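Local coordinates for protein metagenomic carboxyl esterase MGS0156 (Uncultured organism, PDB 5D8M) that probably hydrolyses carboxylic ester bonds, as an esterase of metagenomic origin with an alpha/beta-hydrolase-like fold, at residues R36-I40 / R76-L80. Numbering follows the deposited sequence.
Sequences RFREI and RPVPL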
# COMPACT_ATOMS: atom_id res chain seq x y z
N ARG A 36 -0.90 -0.74 -19.32
CA ARG A 36 -2.01 -1.67 -19.29
C ARG A 36 -2.89 -1.41 -18.05
O ARG A 36 -4.12 -1.49 -18.12
CB ARG A 36 -1.50 -3.12 -19.31
CG ARG A 36 -2.61 -4.19 -19.29
CD ARG A 36 -3.61 -4.03 -20.42
NE ARG A 36 -4.62 -5.09 -20.39
CZ ARG A 36 -5.67 -5.16 -21.21
NH1 ARG A 36 -5.86 -4.22 -22.13
NH2 ARG A 36 -6.51 -6.18 -21.12
N PHE A 37 -2.26 -1.05 -16.94
CA PHE A 37 -3.07 -0.77 -15.75
C PHE A 37 -3.98 0.46 -15.97
O PHE A 37 -5.16 0.41 -15.61
CB PHE A 37 -2.17 -0.58 -14.52
CG PHE A 37 -2.95 -0.44 -13.23
CD1 PHE A 37 -3.47 -1.56 -12.59
CD2 PHE A 37 -3.20 0.81 -12.70
CE1 PHE A 37 -4.21 -1.43 -11.40
CE2 PHE A 37 -3.93 0.96 -11.51
CZ PHE A 37 -4.43 -0.17 -10.87
N ARG A 38 -3.44 1.53 -16.58
CA ARG A 38 -4.27 2.71 -16.90
C ARG A 38 -5.45 2.33 -17.80
O ARG A 38 -6.59 2.75 -17.59
CB ARG A 38 -3.45 3.81 -17.58
CG ARG A 38 -4.30 5.01 -18.04
CD ARG A 38 -3.46 6.11 -18.74
NE ARG A 38 -2.31 6.54 -17.93
CZ ARG A 38 -2.35 7.42 -16.94
NH1 ARG A 38 -3.50 8.00 -16.62
NH2 ARG A 38 -1.24 7.72 -16.27
N GLU A 39 -5.16 1.50 -18.79
CA GLU A 39 -6.15 1.02 -19.72
C GLU A 39 -7.29 0.27 -19.02
O GLU A 39 -8.46 0.51 -19.28
CB GLU A 39 -5.45 0.11 -20.74
CG GLU A 39 -6.27 -0.32 -21.94
CD GLU A 39 -5.39 -1.02 -22.95
OE1 GLU A 39 -4.25 -1.40 -22.59
OE2 GLU A 39 -5.80 -1.15 -24.12
N ILE A 40 -6.92 -0.65 -18.13
CA ILE A 40 -7.89 -1.42 -17.36
C ILE A 40 -8.72 -0.52 -16.45
O ILE A 40 -9.96 -0.60 -16.45
CB ILE A 40 -7.18 -2.50 -16.53
CG1 ILE A 40 -6.69 -3.62 -17.47
CG2 ILE A 40 -8.11 -3.06 -15.45
CD1 ILE A 40 -5.82 -4.67 -16.77
N ARG A 76 -5.85 -4.45 -26.23
CA ARG A 76 -6.48 -5.73 -25.95
C ARG A 76 -7.68 -5.49 -25.04
O ARG A 76 -7.65 -4.59 -24.20
CB ARG A 76 -5.48 -6.71 -25.34
CG ARG A 76 -5.93 -7.35 -24.05
CD ARG A 76 -5.05 -8.54 -23.61
NE ARG A 76 -3.59 -8.36 -23.64
CZ ARG A 76 -2.88 -7.28 -23.27
NH1 ARG A 76 -3.45 -6.18 -22.84
NH2 ARG A 76 -1.56 -7.31 -23.36
N PRO A 77 -8.77 -6.26 -25.25
CA PRO A 77 -10.02 -6.03 -24.50
C PRO A 77 -9.84 -6.11 -23.00
O PRO A 77 -9.11 -6.96 -22.49
CB PRO A 77 -10.95 -7.15 -25.00
CG PRO A 77 -10.06 -8.14 -25.71
CD PRO A 77 -8.91 -7.33 -26.25
N VAL A 78 -10.50 -5.21 -22.29
CA VAL A 78 -10.48 -5.25 -20.83
C VAL A 78 -11.67 -6.09 -20.35
O VAL A 78 -12.81 -5.78 -20.65
CB VAL A 78 -10.55 -3.84 -20.22
CG1 VAL A 78 -10.53 -3.91 -18.69
CG2 VAL A 78 -9.38 -2.98 -20.74
N PRO A 79 -11.38 -7.18 -19.61
CA PRO A 79 -12.43 -8.01 -19.00
C PRO A 79 -13.33 -7.16 -18.12
O PRO A 79 -12.82 -6.44 -17.27
CB PRO A 79 -11.65 -9.03 -18.16
CG PRO A 79 -10.24 -9.01 -18.73
CD PRO A 79 -10.03 -7.59 -19.17
N LEU A 80 -14.64 -7.23 -18.32
CA LEU A 80 -15.54 -6.38 -17.53
C LEU A 80 -16.69 -7.18 -16.95
O LEU A 80 -17.67 -6.63 -16.45
CB LEU A 80 -16.06 -5.22 -18.39
CG LEU A 80 -14.96 -4.19 -18.69
CD1 LEU A 80 -15.38 -3.20 -19.79
CD2 LEU A 80 -14.56 -3.44 -17.40
O HOH W 1 -8.26 -2.08 -24.47
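Arg36 lays its guanidinium against the loop carbonyls of Arg76 and Pro77, with Ile40 CG1 offset toward the rim of one face and the end of Arg76 modelled over the opposite one. Its chain leaves with CG anti to the backbone N (chi1 -180°) and bends at chi2, which carries the flat group across to the loop. There the edge does the bonding: NH1 donates to Arg76 O at 2.8 Å, and NH2 donates to Pro77 O at 3.0 Å. Both acceptors lie in the guanidinium plane, although each nitrogen sits well above the plane of the carbonyl it meets. Two successive carbonyls thus fix the rotation of the group, and Glu337 of helix 324-338 makes a salt bridge to NH2. From the helix itself, Glu39 OE1 accepts a weak, ion-paired bond from Arg36 NH1 at 3.3 Å. The contact ties helix 34-48 to the irregular loop leading into strand 87-92, at the periphery of a parallel sheet whose strand order suggests an alpha/beta-hydrolase-like core. Arg76 NH1, 2.9 Å from Arg36 NE, is too close for two like-charged donors, so the modelled position of the Arg76 end is doubtful. A water donates to Glu39 OE2 and to Arg76 O, while both carboxylate oxygens also take backbone N-H groups, from Thr74 and Gly75. Replacing Arg36 with a leucine would probably leave the carbonyls of Arg76 and Pro77 without these donors and Glu337 without its salt bridge to Arg36. Farther along, Val78 CG1 packs on Ile40 CG1 at 4.0 Å, and Val78 CG2 meets Glu39 O at 3.9 Å.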